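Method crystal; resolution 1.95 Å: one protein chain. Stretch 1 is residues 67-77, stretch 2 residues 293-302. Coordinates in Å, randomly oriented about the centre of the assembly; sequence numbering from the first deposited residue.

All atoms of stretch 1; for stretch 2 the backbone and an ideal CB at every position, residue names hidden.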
# COMPACT_ATOMS: atom_id res chain seq x y z
N ALA B 67 4.10 -5.17 21.58
CA ALA B 67 4.85 -3.93 21.47
C ALA B 67 4.04 -2.74 22.00
O ALA B 67 4.59 -1.81 22.58
CB ALA B 67 5.29 -3.68 20.03
N ILE B 68 2.72 -2.79 21.79
CA ILE B 68 1.83 -1.78 22.37
C ILE B 68 1.86 -1.85 23.90
O ILE B 68 1.93 -0.83 24.58
CB ILE B 68 0.38 -1.97 21.89
CG1 ILE B 68 0.26 -1.67 20.40
CG2 ILE B 68 -0.57 -1.07 22.68
CD1 ILE B 68 -1.15 -1.83 19.89
N LEU B 69 1.78 -3.06 24.43
CA LEU B 69 1.78 -3.25 25.88
C LEU B 69 3.07 -2.71 26.49
O LEU B 69 3.04 -2.00 27.50
CB LEU B 69 1.61 -4.73 26.23
CG LEU B 69 1.66 -5.11 27.71
CD1 LEU B 69 0.48 -4.52 28.45
CD2 LEU B 69 1.72 -6.62 27.89
N PHE B 70 4.19 -3.05 25.87
CA PHE B 70 5.50 -2.61 26.34
C PHE B 70 5.58 -1.09 26.29
O PHE B 70 6.04 -0.46 27.24
CB PHE B 70 6.63 -3.23 25.51
CG PHE B 70 6.97 -4.65 25.89
CD1 PHE B 70 6.07 -5.43 26.60
CD2 PHE B 70 8.20 -5.20 25.54
CE1 PHE B 70 6.39 -6.74 26.94
CE2 PHE B 70 8.52 -6.51 25.88
CZ PHE B 70 7.61 -7.28 26.58
N ALA B 71 5.12 -0.50 25.19
CA ALA B 71 5.14 0.95 25.06
C ALA B 71 4.21 1.63 26.09
O ALA B 71 4.49 2.73 26.56
CB ALA B 71 4.78 1.37 23.65
N MET B 72 3.11 0.97 26.42
CA MET B 72 2.21 1.46 27.47
C MET B 72 2.92 1.54 28.82
O MET B 72 2.85 2.55 29.51
CB MET B 72 0.97 0.58 27.58
CG MET B 72 -0.24 1.11 26.83
SD MET B 72 -0.71 2.73 27.49
CE MET B 72 -2.23 3.00 26.60
N LYS B 73 3.61 0.46 29.19
CA LYS B 73 4.29 0.39 30.47
C LYS B 73 5.34 1.50 30.59
O LYS B 73 5.47 2.13 31.65
CB LYS B 73 4.92 -0.99 30.69
CG LYS B 73 3.91 -2.12 30.67
CD LYS B 73 4.56 -3.48 30.90
CE LYS B 73 4.97 -3.66 32.35
NZ LYS B 73 5.63 -4.97 32.59
N LEU B 74 6.07 1.74 29.51
CA LEU B 74 7.08 2.79 29.51
C LEU B 74 6.45 4.18 29.63
O LEU B 74 6.93 5.02 30.39
CB LEU B 74 7.96 2.72 28.26
CG LEU B 74 9.04 3.79 28.20
CD1 LEU B 74 9.98 3.69 29.41
CD2 LEU B 74 9.81 3.69 26.90
N SER B 75 5.38 4.43 28.88
CA SER B 75 4.69 5.72 28.91
C SER B 75 4.18 6.02 30.32
O SER B 75 4.32 7.13 30.81
CB SER B 75 3.51 5.74 27.94
OG SER B 75 3.93 5.43 26.62
N LEU B 76 3.61 5.01 30.96
CA LEU B 76 3.07 5.15 32.31
C LEU B 76 4.18 5.45 33.31
O LEU B 76 4.03 6.31 34.18
CB LEU B 76 2.30 3.89 32.71
CG LEU B 76 0.96 3.69 32.01
CD1 LEU B 76 0.37 2.32 32.34
CD2 LEU B 76 -0.01 4.79 32.42
N ALA B 77 5.30 4.74 33.18
CA ALA B 77 6.43 4.93 34.08
C ALA B 77 7.01 6.34 33.97
O ALA B 77 7.51 6.89 34.95
CB ALA B 77 7.50 3.89 33.82
N UNK B 293 -4.82 2.67 12.42
CA UNK B 293 -4.38 3.56 13.49
C UNK B 293 -4.30 2.79 14.80
O UNK B 293 -5.03 1.82 15.01
CB UNK B 293 -5.32 4.76 13.63
N UNK B 294 -3.41 3.22 15.69
CA UNK B 294 -3.44 2.75 17.07
C UNK B 294 -4.44 3.63 17.82
O UNK B 294 -4.17 4.81 18.04
CB UNK B 294 -2.05 2.80 17.71
N UNK B 295 -5.58 3.06 18.19
CA UNK B 295 -6.62 3.80 18.90
C UNK B 295 -7.02 3.10 20.18
O UNK B 295 -7.90 2.24 20.18
CB UNK B 295 -7.85 3.99 18.01
N UNK B 296 -6.36 3.45 21.28
CA UNK B 296 -6.54 2.74 22.54
C UNK B 296 -7.69 3.32 23.35
O UNK B 296 -7.85 4.54 23.42
CB UNK B 296 -5.25 2.78 23.36
N UNK B 297 -8.50 2.45 23.93
CA UNK B 297 -9.59 2.88 24.79
C UNK B 297 -9.00 3.29 26.13
O UNK B 297 -7.94 2.80 26.52
CB UNK B 297 -10.64 1.78 24.96
N UNK B 298 -9.68 4.21 26.84
CA UNK B 298 -9.23 4.68 28.15
C UNK B 298 -8.90 3.55 29.14
O UNK B 298 -8.02 3.74 29.98
CB UNK B 298 -10.31 5.58 28.76
N UNK B 299 -9.57 2.41 29.04
CA UNK B 299 -9.36 1.33 30.00
C UNK B 299 -8.04 0.58 29.80
O UNK B 299 -7.67 -0.26 30.62
CB UNK B 299 -10.52 0.34 29.91
N UNK B 300 -7.36 0.86 28.69
CA UNK B 300 -6.03 0.30 28.48
C UNK B 300 -5.06 0.96 29.46
O UNK B 300 -4.19 0.31 30.02
CB UNK B 300 -5.57 0.50 27.03
N UNK B 301 -5.25 2.26 29.67
CA UNK B 301 -4.44 3.03 30.61
C UNK B 301 -4.56 2.48 32.04
O UNK B 301 -3.56 2.15 32.67
CB UNK B 301 -4.86 4.50 30.58
N UNK B 302 -5.79 2.39 32.54
CA UNK B 302 -6.00 1.87 33.89
C UNK B 302 -5.64 0.39 33.99
O UNK B 302 -5.12 -0.05 35.01
CB UNK B 302 -7.45 2.08 34.31

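Stretch 1 is a continuous helix, and the side it turns to stretch 2 carries Ile-68, Met-72 and Leu-76, spaced four residues apart so that their side chains form one greasy ridge. It offers no charge and no polar side-chain atom there, and its backbone carbonyls are largely spent on helical hydrogen bonds. The positions opposite should therefore be judged mainly by shape and apolarity.

Position 293 has an extended backbone (phi/psi -57/151), and nothing of stretch 1 lies within 5.5 Å of its ideal CB. The helix sets no requirement, so almost any residue would do. It is Tyr-293, which makes no contact with stretch 1.

At position 294 the CA-to-CB bond points toward the helix, but the ideal CB is still 5.2 Å from CD1 of Ile-68. A short side chain would leave that gap open; valine, isoleucine, leucine or methionine would help to fill it, and the beta-branched ones also suit the extended backbone. The deposited Ile-294, with chi1 m and chi2 t, reaches out until its CD1 lies 4.5 Å from CG1 of Ile-68, a loose apolar contact.

Position 295, with phi/psi -126/91, is out of reach, and polar residues are as plausible as apolar ones. It is Asn-295, whose OD1 is hydrogen-bonded elsewhere in the structure.

Position 296 again points toward the helix. Its ideal CB is 4.4 Å from CE of Met-72, close enough for contact but with Ile-68 also nearby, so a longer apolar side chain is attractive; leucine, isoleucine or methionine could serve. In Leu-296, CD1 lies 3.4 Å from CE of Met-72, and both CD1 (4.2 Å) and CD2 (4.1 Å) lie near CG2 of Ile-68.

Position 297 has no neighbour in stretch 1, and many residues would fit. Ala-297 accepts a backbone hydrogen bond from the amide at 300. At 298 CB points away, so stretch 1 sets no demand and many residues would fit; phi of -51° also permits proline, and the residue is Pro-298. Position 299 is out of reach too, and polar or apolar residues would be possible; Asp-299 has its OD2 hydrogen-bonded elsewhere.

At position 300 CB points sideways, yet the ideal CB is only 4.2 Å from CE of Met-72. A compact apolar residue, alanine, valine or isoleucine, would meet that methyl without needing a long reach. Val-300 places CG1 3.6 Å from CE of Met-72.

Position 301 also starts sideways, with its ideal CB 5.0 Å from CE of Met-72 and 5.2 Å from CD2 of Leu-76. A longer aliphatic chain could bend back to both. In Ile-301, CD1 comes 3.5 Å from CE of Met-72 and CG2 4.0 Å from CD2 of Leu-76. The Met-72 methyl thus touches three residues of stretch 2.

Position 302 points away, and polar or apolar residues would be possible. Ser-302 makes a weak hydrogen bond from OG to O of Asp-299, 3.4 Å.

Stretch 2 293-302: YINLAPDVIS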
# COMPACT_ATOMS: atom_id res chain seq x y z
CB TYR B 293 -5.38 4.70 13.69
CG TYR B 293 -5.47 5.70 12.56
CD1 TYR B 293 -4.33 6.24 11.98
CD2 TYR B 293 -6.71 6.11 12.08
CE1 TYR B 293 -4.42 7.16 10.95
CE2 TYR B 293 -6.81 7.03 11.06
CZ TYR B 293 -5.67 7.55 10.49
OH TYR B 293 -5.80 8.47 9.47
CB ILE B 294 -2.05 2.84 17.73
CG1 ILE B 294 -1.08 1.85 17.09
CG2 ILE B 294 -2.14 2.59 19.24
CD1 ILE B 294 0.31 1.89 17.68
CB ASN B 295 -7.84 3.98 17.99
CG ASN B 295 -8.92 4.84 18.63
OD1 ASN B 295 -8.71 5.48 19.66
ND2 ASN B 295 -10.09 4.87 18.00
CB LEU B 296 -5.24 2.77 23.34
CG LEU B 296 -4.05 2.26 22.52
CD1 LEU B 296 -2.73 2.53 23.23
CD2 LEU B 296 -4.21 0.78 22.24
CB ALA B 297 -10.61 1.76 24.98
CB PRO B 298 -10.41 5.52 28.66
CG PRO B 298 -11.45 5.52 27.56
CD PRO B 298 -10.78 5.04 26.31
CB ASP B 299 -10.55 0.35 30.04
CG ASP B 299 -10.70 -0.47 28.77
OD1 ASP B 299 -11.72 -1.19 28.65
OD2 ASP B 299 -9.82 -0.42 27.88
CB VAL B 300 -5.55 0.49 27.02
CG1 VAL B 300 -4.14 -0.06 26.84
CG2 VAL B 300 -6.50 -0.18 26.05
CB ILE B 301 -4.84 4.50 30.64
CG1 ILE B 301 -4.85 5.09 29.23
CG2 ILE B 301 -3.91 5.28 31.55
CD1 ILE B 301 -3.48 5.44 28.71
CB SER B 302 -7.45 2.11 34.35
OG SER B 302 -8.37 1.76 33.32
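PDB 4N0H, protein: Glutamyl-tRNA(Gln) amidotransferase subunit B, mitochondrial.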